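Side-chain contacts in putative transcriptional regulator (Streptomyces coelicolor, PDB 2HXI), which probably binds cis-regulatory DNA as a dimeric transcriptional regulator of the TetR family: residues Ala228-Leu231 and Ala232-Glu235; Asp151-Ile154 and Pro155-His159; Glu95-Trp98 and Lys99-Leu102; His126-Gly130 and Thr131-Leu135. One frame throughout, in Å; residues are numbered along the deposited sequence.

Contact 1: Ala228-Leu231 and Ala232-Glu235; sequences AAHL and AHLE
Residues Ala228-Leu231 and Ala232-Glu235 are successive turns of one alpha-helix, joined by four backbone bonds from residue i+4 to residue i, among them Leu234 N to His230 O at 3.1 Å. Along one face the imidazoles of His230 and His233 lie side by side and point the same way. CD2 of His233 sits over one face of the His230 ring, toward its rim, 4.0 Å from CE1 of His230; with the ring planes 51° apart, the pair is neither stacked nor edge-to-face. The His230 carbonyl oxygen lies in the plane of the His233 ring at its edge, 3.6 Å from CD2 of His233. With CG of His230 anti to the backbone N (chi1 -168°), its ring reaches forward along the helix, and CD1 of Leu234 approaches CD2 of His230 at 4.1 Å. The other branch of the packing is aliphatic: CD2 of Leu231 touches CD1 of Leu234 at 3.9 Å. Leu231 continues onto Lys99 and Leu102, while Ala229 and His233 pack on each other's counterparts in the second subunit. A helix packed between neighbouring helices of its own chain and the second subunit is characteristic of the C-terminal domain of dimeric TetR-family proteins.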
loop_
_atom_site.group_PDB
_atom_site.type_symbol
_atom_site.label_atom_id
_atom_site.label_comp_id
_atom_site.label_asym_id
_atom_site.label_seq_id
_atom_site.Cartn_x
_atom_site.Cartn_y
_atom_site.Cartn_z
ATOM N N ALA B 228 -8.370 -4.480 -12.177
ATOM C CA ALA B 228 -8.828 -4.831 -13.549
ATOM C C ALA B 228 -7.896 -4.174 -14.566
ATOM O O ALA B 228 -7.544 -4.798 -15.587
ATOM C CB ALA B 228 -10.222 -4.295 -13.732
ATOM N N ALA B 229 -7.444 -2.954 -14.262
ATOM C CA ALA B 229 -6.523 -2.232 -15.160
ATOM C C ALA B 229 -5.247 -3.087 -15.293
ATOM O O ALA B 229 -4.631 -3.250 -16.374
ATOM C CB ALA B 229 -6.146 -0.889 -14.559
ATOM N N HIS B 230 -4.786 -3.591 -14.160
ATOM C CA HIS B 230 -3.529 -4.340 -14.177
ATOM C C HIS B 230 -3.679 -5.656 -14.986
ATOM O O HIS B 230 -2.819 -6.020 -15.785
ATOM C CB HIS B 230 -3.067 -4.656 -12.765
ATOM C CG HIS B 230 -1.655 -5.176 -12.724
ATOM N ND1 HIS B 230 -0.568 -4.338 -12.831
ATOM C CD2 HIS B 230 -1.150 -6.449 -12.673
ATOM C CE1 HIS B 230 0.546 -5.061 -12.770
ATOM N NE2 HIS B 230 0.219 -6.345 -12.734
ATOM N N LEU B 231 -4.779 -6.362 -14.781
ATOM C CA LEU B 231 -5.018 -7.625 -15.495
ATOM C C LEU B 231 -5.218 -7.356 -17.010
ATOM O O LEU B 231 -4.854 -8.175 -17.814
ATOM C CB LEU B 231 -6.169 -8.449 -14.868
ATOM C CG LEU B 231 -6.037 -8.759 -13.344
ATOM C CD1 LEU B 231 -7.186 -9.707 -12.964
ATOM C CD2 LEU B 231 -4.684 -9.406 -13.086
ATOM N N ALA B 232 -5.734 -6.169 -17.375
ATOM C CA ALA B 232 -5.878 -5.814 -18.804
ATOM C C ALA B 232 -4.482 -5.654 -19.380
ATOM O O ALA B 232 -4.266 -6.033 -20.542
ATOM C CB ALA B 232 -6.659 -4.479 -18.948
ATOM N N HIS B 233 -3.559 -5.112 -18.599
ATOM C CA HIS B 233 -2.138 -4.979 -19.039
ATOM C C HIS B 233 -1.517 -6.375 -19.286
ATOM O O HIS B 233 -0.823 -6.628 -20.311
ATOM C CB HIS B 233 -1.318 -4.130 -18.016
ATOM C CG HIS B 233 0.099 -4.617 -17.742
ATOM N ND1 HIS B 233 1.198 -4.214 -18.478
ATOM C CD2 HIS B 233 0.576 -5.383 -16.729
ATOM C CE1 HIS B 233 2.285 -4.750 -17.950
ATOM N NE2 HIS B 233 1.933 -5.494 -16.910
ATOM N N LEU B 234 -1.797 -7.304 -18.363
ATOM C CA LEU B 234 -1.256 -8.665 -18.542
ATOM C C LEU B 234 -1.898 -9.252 -19.790
ATOM O O LEU B 234 -1.221 -9.944 -20.522
ATOM C CB LEU B 234 -1.514 -9.594 -17.351
ATOM C CG LEU B 234 -0.772 -9.090 -16.106
ATOM C CD1 LEU B 234 -1.269 -9.915 -14.905
ATOM C CD2 LEU B 234 0.710 -9.212 -16.307
ATOM N N GLU B 235 -3.192 -8.968 -20.026
ATOM C CA GLU B 235 -3.866 -9.628 -21.132
ATOM C C GLU B 235 -3.256 -9.080 -22.424
ATOM O O GLU B 235 -3.036 -9.815 -23.397
ATOM C CB GLU B 235 -5.372 -9.368 -21.092
ATOM C CG GLU B 235 -6.075 -10.034 -22.292
ATOM C CD GLU B 235 -7.567 -10.140 -22.165
ATOM O OE1 GLU B 235 -8.185 -9.608 -21.237
ATOM O OE2 GLU B 235 -8.158 -10.735 -23.061
#

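Contact 2: Asp151-Ile154 and Pro155-His159; sequences DDEI and PARYH
Glu153 and Arg157, one helical turn apart, run side by side and join in a salt bridge. A single oxygen, OE1 of Glu153, takes both bonds, from NE and NH2 of Arg157, each at 3.0 Å. It lies in the guanidinium plane, whereas both nitrogens reach it from one face of the carboxylate, the two planes being 44° apart. The bend of the arginine at chi2 (-97°) turns the guanidinium back toward the glutamate, and two bonds from one flat group restrict its rotation. The tight part lies at Ile154 and Pro155: Tyr158 N bonds Ile154 O at 2.7 Å, CD of Pro155 fits against Asp151 O at 3.3 Å, and CB of Ile154 meets CD of Pro155 at 3.6 Å. Ile154 is buried against Leu141 and Arg145, and Pro155 against Phe208 of the second subunit. The looser side, with exposed Asp152 and Ala156, is bridged by water, which donates to Asp152 O and accepts from Ala156 N at 3.0 Å. Arg157 also leans on His233 and Leu234 of helix 219-237. This is the first turn of helix 154-173, where proline needs no amide hydrogen and an i to i+4 salt bridge links the preceding turn to the helix.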
loop_
_atom_site.group_PDB
_atom_site.type_symbol
_atom_site.label_atom_id
_atom_site.label_comp_id
_atom_site.label_asym_id
_atom_site.label_seq_id
_atom_site.Cartn_x
_atom_site.Cartn_y
_atom_site.Cartn_z
ATOM N N ASP B 151 6.639 -18.648 -19.589
ATOM C CA ASP B 151 7.177 -19.076 -18.281
ATOM C C ASP B 151 8.308 -18.256 -17.773
ATOM O O ASP B 151 8.387 -17.909 -16.584
ATOM C CB ASP B 151 7.760 -20.484 -18.339
ATOM C CG ASP B 151 6.841 -21.516 -17.807
ATOM O OD1 ASP B 151 5.594 -21.291 -17.620
ATOM O OD2 ASP B 151 7.367 -22.587 -17.599
ATOM N N ASP B 152 9.239 -17.957 -18.668
ATOM C CA ASP B 152 10.398 -17.197 -18.264
ATOM C C ASP B 152 9.967 -15.899 -17.589
ATOM O O ASP B 152 10.665 -15.451 -16.688
ATOM C CB ASP B 152 11.289 -16.861 -19.438
ATOM C CG ASP B 152 10.493 -16.479 -20.691
ATOM O OD1 ASP B 152 9.990 -17.420 -21.401
ATOM O OD2 ASP B 152 10.388 -15.255 -20.970
ATOM N N GLU B 153 8.816 -15.335 -18.013
ATOM C CA GLU B 153 8.358 -14.008 -17.524
ATOM C C GLU B 153 7.482 -14.109 -16.265
ATOM O O GLU B 153 7.310 -13.119 -15.530
ATOM C CB GLU B 153 7.562 -13.316 -18.589
ATOM C CG GLU B 153 8.357 -12.774 -19.740
ATOM C CD GLU B 153 7.426 -12.041 -20.702
ATOM O OE1 GLU B 153 6.233 -11.757 -20.346
ATOM O OE2 GLU B 153 7.881 -11.782 -21.823
ATOM N N ILE B 154 6.960 -15.304 -16.013
ATOM C CA ILE B 154 5.977 -15.488 -14.936
ATOM C C ILE B 154 6.417 -15.040 -13.544
ATOM O O ILE B 154 5.652 -14.328 -12.824
ATOM C CB ILE B 154 5.305 -16.851 -15.021
ATOM C CG1 ILE B 154 4.341 -16.797 -16.223
ATOM C CG2 ILE B 154 4.599 -17.196 -13.682
ATOM C CD1 ILE B 154 3.726 -18.105 -16.594
ATOM N N PRO B 155 7.626 -15.390 -13.113
ATOM C CA PRO B 155 8.021 -14.913 -11.745
ATOM C C PRO B 155 7.986 -13.382 -11.621
ATOM O O PRO B 155 7.515 -12.839 -10.578
ATOM C CB PRO B 155 9.464 -15.469 -11.586
ATOM C CG PRO B 155 9.422 -16.761 -12.434
ATOM C CD PRO B 155 8.648 -16.283 -13.702
ATOM N N ALA B 156 8.457 -12.660 -12.656
ATOM C CA ALA B 156 8.430 -11.200 -12.572
ATOM C C ALA B 156 6.980 -10.676 -12.579
ATOM O O ALA B 156 6.644 -9.788 -11.826
ATOM C CB ALA B 156 9.211 -10.589 -13.697
ATOM N N ARG B 157 6.151 -11.272 -13.418
ATOM C CA ARG B 157 4.706 -10.902 -13.521
ATOM C C ARG B 157 3.978 -11.162 -12.185
ATOM O O ARG B 157 3.229 -10.327 -11.669
ATOM C CB ARG B 157 4.082 -11.680 -14.694
ATOM C CG ARG B 157 4.832 -11.483 -16.057
ATOM C CD ARG B 157 4.163 -10.458 -16.852
ATOM N NE ARG B 157 4.661 -10.298 -18.216
ATOM C CZ ARG B 157 4.484 -9.158 -18.887
ATOM N NH1 ARG B 157 3.806 -8.188 -18.307
ATOM N NH2 ARG B 157 4.949 -8.999 -20.135
ATOM N N TYR B 158 4.215 -12.359 -11.640
ATOM C CA TYR B 158 3.789 -12.695 -10.313
ATOM C C TYR B 158 4.185 -11.645 -9.270
ATOM O O TYR B 158 3.332 -11.151 -8.537
ATOM C CB TYR B 158 4.294 -14.113 -9.890
ATOM C CG TYR B 158 4.039 -14.345 -8.433
ATOM C CD1 TYR B 158 2.841 -14.929 -7.991
ATOM C CD2 TYR B 158 4.971 -13.926 -7.472
ATOM C CE1 TYR B 158 2.593 -15.055 -6.653
ATOM C CE2 TYR B 158 4.728 -14.083 -6.165
ATOM C CZ TYR B 158 3.526 -14.624 -5.748
ATOM O OH TYR B 158 3.264 -14.706 -4.388
ATOM N N HIS B 159 5.472 -11.313 -9.234
ATOM C CA HIS B 159 6.007 -10.385 -8.235
ATOM C C HIS B 159 5.234 -9.024 -8.262
ATOM O O HIS B 159 4.821 -8.521 -7.226
ATOM C CB HIS B 159 7.455 -10.134 -8.567
ATOM C CG HIS B 159 8.188 -9.399 -7.498
ATOM N ND1 HIS B 159 8.169 -9.787 -6.174
ATOM C CD2 HIS B 159 8.931 -8.267 -7.547
ATOM C CE1 HIS B 159 8.878 -8.930 -5.450
ATOM N NE2 HIS B 159 9.347 -8.003 -6.254
HETATM O O HOH W 1 10.577 -13.582 -14.540
#

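Contact 3: Glu95-Trp98 and Lys99-Leu102; sequences EGDW and KQRL
The indole of Trp98 and the aliphatic chain of Lys99 lie side by side and point the same way, with CG of Lys99 over the six-membered ring in a CH-pi contact. CD of Lys99 follows across the same ring, 3.7 Å from CH2 of Trp98. Leu102 approaches differently: its CD1 lies in the plane of the indole at the edge, 3.7 Å from CE3 of Trp98. Trp98 owes this posture to CG standing between its backbone N and carbonyl carbon (chi1 66°), which folds the ring over the next residue; the rim of the six-membered ring also packs on Leu234 and Glu235 of helix 219-237, and Glu235 takes the ammonium of Lys99 in a salt bridge.

Asp97 and Gln100 cross at about a right angle, carboxylate and amide planes 46° apart, and exchange bonds as a capping box at the start of helix 98-113. Asp97 is the N-cap: its OD1 accepts from Gln100 N at 2.9 Å, nearly along the C-O direction. In return, OE1 of Gln100 accepts from Asp97 N at 2.8 Å, in the amide plane and on a lone pair. The extended Gln100 chain also brings OE1 to 3.2 Å from CA of Gly96, where the positive phi of 82° suits glycine.

Arg101 runs along the other flank of the turn. Its CG lies 3.3 Å from Glu95 O, and a water in the guanidinium plane accepts from NH1 of Arg101 while donating to Gly96 O at 3.0 Å. The chain bends at chi3, and its NE forms a salt bridge with Glu139 of helix 131-146.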
loop_
_atom_site.group_PDB
_atom_site.type_symbol
_atom_site.label_atom_id
_atom_site.label_comp_id
_atom_site.label_asym_id
_atom_site.label_seq_id
_atom_site.Cartn_x
_atom_site.Cartn_y
_atom_site.Cartn_z
ATOM N N GLU B 95 -12.485 -21.687 -10.878
ATOM C CA GLU B 95 -13.426 -21.580 -11.975
ATOM C C GLU B 95 -13.218 -20.351 -12.874
ATOM O O GLU B 95 -12.682 -19.322 -12.432
ATOM C CB GLU B 95 -14.831 -21.573 -11.427
ATOM C CG GLU B 95 -15.290 -22.994 -11.079
ATOM C CD GLU B 95 -16.754 -23.080 -10.634
ATOM O OE1 GLU B 95 -17.598 -22.258 -11.066
ATOM O OE2 GLU B 95 -17.046 -24.011 -9.855
ATOM N N GLY B 96 -13.717 -20.426 -14.109
ATOM C CA GLY B 96 -13.698 -19.242 -14.976
ATOM C C GLY B 96 -12.344 -19.069 -15.628
ATOM O O GLY B 96 -11.477 -19.967 -15.548
ATOM N N ASP B 97 -12.174 -17.958 -16.337
ATOM C CA ASP B 97 -10.957 -17.787 -17.135
ATOM C C ASP B 97 -9.795 -17.287 -16.232
ATOM O O ASP B 97 -9.982 -16.958 -15.049
ATOM C CB ASP B 97 -11.197 -16.914 -18.392
ATOM C CG ASP B 97 -11.511 -15.437 -18.105
ATOM O OD1 ASP B 97 -10.968 -14.817 -17.150
ATOM O OD2 ASP B 97 -12.334 -14.824 -18.865
ATOM N N TRP B 98 -8.592 -17.209 -16.782
ATOM C CA TRP B 98 -7.439 -16.813 -15.948
ATOM C C TRP B 98 -7.591 -15.464 -15.246
ATOM O O TRP B 98 -7.115 -15.309 -14.114
ATOM C CB TRP B 98 -6.138 -16.862 -16.749
ATOM C CG TRP B 98 -6.033 -15.863 -17.876
ATOM C CD1 TRP B 98 -6.426 -16.021 -19.194
ATOM C CD2 TRP B 98 -5.493 -14.559 -17.776
ATOM N NE1 TRP B 98 -6.178 -14.851 -19.911
ATOM C CE2 TRP B 98 -5.589 -13.953 -19.066
ATOM C CE3 TRP B 98 -4.890 -13.835 -16.722
ATOM C CZ2 TRP B 98 -5.098 -12.651 -19.317
ATOM C CZ3 TRP B 98 -4.419 -12.552 -16.979
ATOM C CH2 TRP B 98 -4.542 -11.971 -18.260
ATOM N N LYS B 99 -8.246 -14.494 -15.902
ATOM C CA LYS B 99 -8.451 -13.174 -15.322
ATOM C C LYS B 99 -9.496 -13.265 -14.203
ATOM O O LYS B 99 -9.337 -12.628 -13.145
ATOM C CB LYS B 99 -8.834 -12.193 -16.444
ATOM C CG LYS B 99 -7.647 -11.654 -17.172
ATOM C CD LYS B 99 -7.996 -10.542 -18.216
ATOM C CE LYS B 99 -8.592 -9.297 -17.664
ATOM N NZ LYS B 99 -9.095 -8.511 -18.922
ATOM N N GLN B 100 -10.539 -14.092 -14.390
ATOM C CA GLN B 100 -11.559 -14.277 -13.359
ATOM C C GLN B 100 -10.931 -14.931 -12.094
ATOM O O GLN B 100 -11.218 -14.515 -10.936
ATOM C CB GLN B 100 -12.638 -15.171 -13.884
ATOM C CG GLN B 100 -13.461 -14.394 -14.902
ATOM C CD GLN B 100 -14.603 -15.213 -15.429
ATOM O OE1 GLN B 100 -14.403 -16.306 -16.006
ATOM N NE2 GLN B 100 -15.834 -14.711 -15.203
ATOM N N ARG B 101 -10.000 -15.856 -12.337
ATOM C CA ARG B 101 -9.317 -16.601 -11.250
ATOM C C ARG B 101 -8.418 -15.649 -10.466
ATOM O O ARG B 101 -8.480 -15.602 -9.204
ATOM C CB ARG B 101 -8.479 -17.747 -11.874
ATOM C CG ARG B 101 -9.370 -18.899 -12.377
ATOM C CD ARG B 101 -8.562 -19.885 -13.244
ATOM N NE ARG B 101 -7.554 -20.589 -12.466
ATOM C CZ ARG B 101 -6.672 -21.432 -13.008
ATOM N NH1 ARG B 101 -6.682 -21.622 -14.330
ATOM N NH2 ARG B 101 -5.798 -22.088 -12.220
ATOM N N LEU B 102 -7.656 -14.818 -11.157
ATOM C CA LEU B 102 -6.752 -13.893 -10.447
ATOM C C LEU B 102 -7.576 -12.878 -9.661
ATOM O O LEU B 102 -7.219 -12.541 -8.552
ATOM C CB LEU B 102 -5.819 -13.169 -11.462
ATOM C CG LEU B 102 -4.744 -14.056 -12.139
ATOM C CD1 LEU B 102 -3.964 -13.187 -13.164
ATOM C CD2 LEU B 102 -3.837 -14.687 -11.007
HETATM O O HOH W 2 -8.805 -20.714 -16.634
#

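Contact 4: His126-Gly130 and Thr131-Leu135; sequences HGSGG and TGSRL
Ser133 reaches back from the first turn of helix 131-146 to Ser128 in the preceding loop. Its CB lies 3.3 Å from Ser128 O and 3.5 Å from Gly130 O. From there OG points to the loop: anti to the carbonyl carbon (chi1 -83°), it stands 2.8 Å from Ser128 O and 2.4 Å from Ser128 OG. The second separation is very short and doubtful as a length, and which acceptor receives the Ser133 proton is unsettled. A water donates to Ser133 OG at 2.9 Å and accepts from Ser128 N, so the buried Ser133 hydroxyl has two oxygens of Ser128 and one water within bonding distance.

Gly130 is the N-cap, and its carbonyl accepts from Arg134 N at 2.8 Å. Asp82 of helix 73-88 meets this helix start through its carboxylate, bonding Gly132 N, Ser133 N and Ser128 OG. Those bonds tie helix 131-146 to helix 73-88, and the acidic group would be favoured by the positive end of the helix dipole.

Arg134 extends from CG to NE, its CG 3.4 Å from Gly130 O. One face of the guanidinium lies over Gly129 O, while NE bonds Gly196 O of the second subunit.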
loop_
_atom_site.group_PDB
_atom_site.type_symbol
_atom_site.label_atom_id
_atom_site.label_comp_id
_atom_site.label_asym_id
_atom_site.label_seq_id
_atom_site.Cartn_x
_atom_site.Cartn_y
_atom_site.Cartn_z
ATOM N N HIS B 126 6.512 -8.548 4.781
ATOM C CA HIS B 126 7.410 -9.684 4.726
ATOM C C HIS B 126 6.904 -10.833 3.826
ATOM O O HIS B 126 7.652 -11.791 3.575
ATOM C CB HIS B 126 7.625 -10.259 6.121
ATOM C CG HIS B 126 8.138 -9.289 7.144
ATOM N ND1 HIS B 126 7.328 -8.741 8.121
ATOM C CD2 HIS B 126 9.391 -8.831 7.399
ATOM C CE1 HIS B 126 8.051 -7.957 8.908
ATOM N NE2 HIS B 126 9.305 -8.000 8.496
ATOM N N GLY B 127 5.635 -10.795 3.400
ATOM C CA GLY B 127 4.986 -12.006 2.891
ATOM C C GLY B 127 4.946 -13.112 3.942
ATOM O O GLY B 127 5.162 -12.870 5.135
ATOM N N SER B 128 4.650 -14.343 3.526
ATOM C CA SER B 128 4.704 -15.477 4.458
ATOM C C SER B 128 5.221 -16.663 3.676
ATOM O O SER B 128 5.213 -16.622 2.438
ATOM C CB SER B 128 3.360 -15.759 5.140
ATOM O OG SER B 128 2.427 -16.365 4.267
ATOM N N GLY B 129 5.720 -17.672 4.387
ATOM C CA GLY B 129 6.401 -18.788 3.743
ATOM C C GLY B 129 5.794 -20.150 3.950
ATOM O O GLY B 129 6.475 -21.152 3.721
ATOM N N GLY B 130 4.533 -20.204 4.380
ATOM C CA GLY B 130 3.878 -21.439 4.698
ATOM C C GLY B 130 2.809 -21.894 3.712
ATOM O O GLY B 130 2.773 -21.428 2.548
ATOM N N THR B 131 1.949 -22.798 4.192
ATOM C CA THR B 131 0.926 -23.460 3.403
ATOM C C THR B 131 -0.061 -22.493 2.768
ATOM O O THR B 131 -0.466 -22.697 1.610
ATOM C CB THR B 131 0.163 -24.597 4.190
ATOM O OG1 THR B 131 1.094 -25.641 4.475
ATOM C CG2 THR B 131 -0.926 -25.224 3.362
ATOM N N GLY B 132 -0.463 -21.469 3.516
ATOM C CA GLY B 132 -1.373 -20.450 2.960
ATOM C C GLY B 132 -0.772 -19.733 1.767
ATOM O O GLY B 132 -1.460 -19.507 0.724
ATOM N N SER B 133 0.484 -19.330 1.922
ATOM C CA SER B 133 1.159 -18.647 0.847
ATOM C C SER B 133 1.261 -19.626 -0.298
ATOM O O SER B 133 1.085 -19.232 -1.452
ATOM C CB SER B 133 2.565 -18.203 1.235
ATOM O OG SER B 133 2.489 -16.963 1.933
ATOM N N ARG B 134 1.620 -20.880 0.004
ATOM C CA ARG B 134 1.741 -21.844 -1.083
ATOM C C ARG B 134 0.449 -22.031 -1.917
ATOM O O ARG B 134 0.516 -22.055 -3.175
ATOM C CB ARG B 134 2.348 -23.180 -0.613
ATOM C CG ARG B 134 3.860 -23.045 -0.279
ATOM C CD ARG B 134 4.436 -24.416 0.188
ATOM N NE ARG B 134 5.885 -24.374 0.444
ATOM C CZ ARG B 134 6.452 -24.353 1.663
ATOM N NH1 ARG B 134 5.712 -24.393 2.781
ATOM N NH2 ARG B 134 7.769 -24.261 1.780
ATOM N N LEU B 135 -0.690 -22.198 -1.257
ATOM C CA LEU B 135 -1.953 -22.356 -1.976
ATOM C C LEU B 135 -2.279 -21.141 -2.823
ATOM O O LEU B 135 -2.815 -21.230 -3.983
ATOM C CB LEU B 135 -3.118 -22.555 -1.032
ATOM C CG LEU B 135 -3.221 -23.937 -0.428
ATOM C CD1 LEU B 135 -4.317 -23.966 0.665
ATOM C CD2 LEU B 135 -3.566 -24.948 -1.551
HETATM O O HOH W 3 2.965 -14.341 0.816
#

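In the fold
Along the chain the order is contact 3, contact 4, contact 2, contact 1, all within the TetR-like C-terminal range. Contact 1, on helix 219-237, touches two others: contact 3 at the start of helix 98-113, centres about 12 Å apart, and contact 2 at the start of helix 154-173, centres about 14 Å apart. Contacts 2 and 3 do not meet, their nearest atoms about 7 Å apart, so the last helix joins the two helix starts. Contact 4 opens helix 131-146, the helix before 154-173, and lies about 24 Å from contact 1 between centres. Contacts 1, 2 and 4 reach the second subunit, so at least three helices of this chain contribute to the dimer interface.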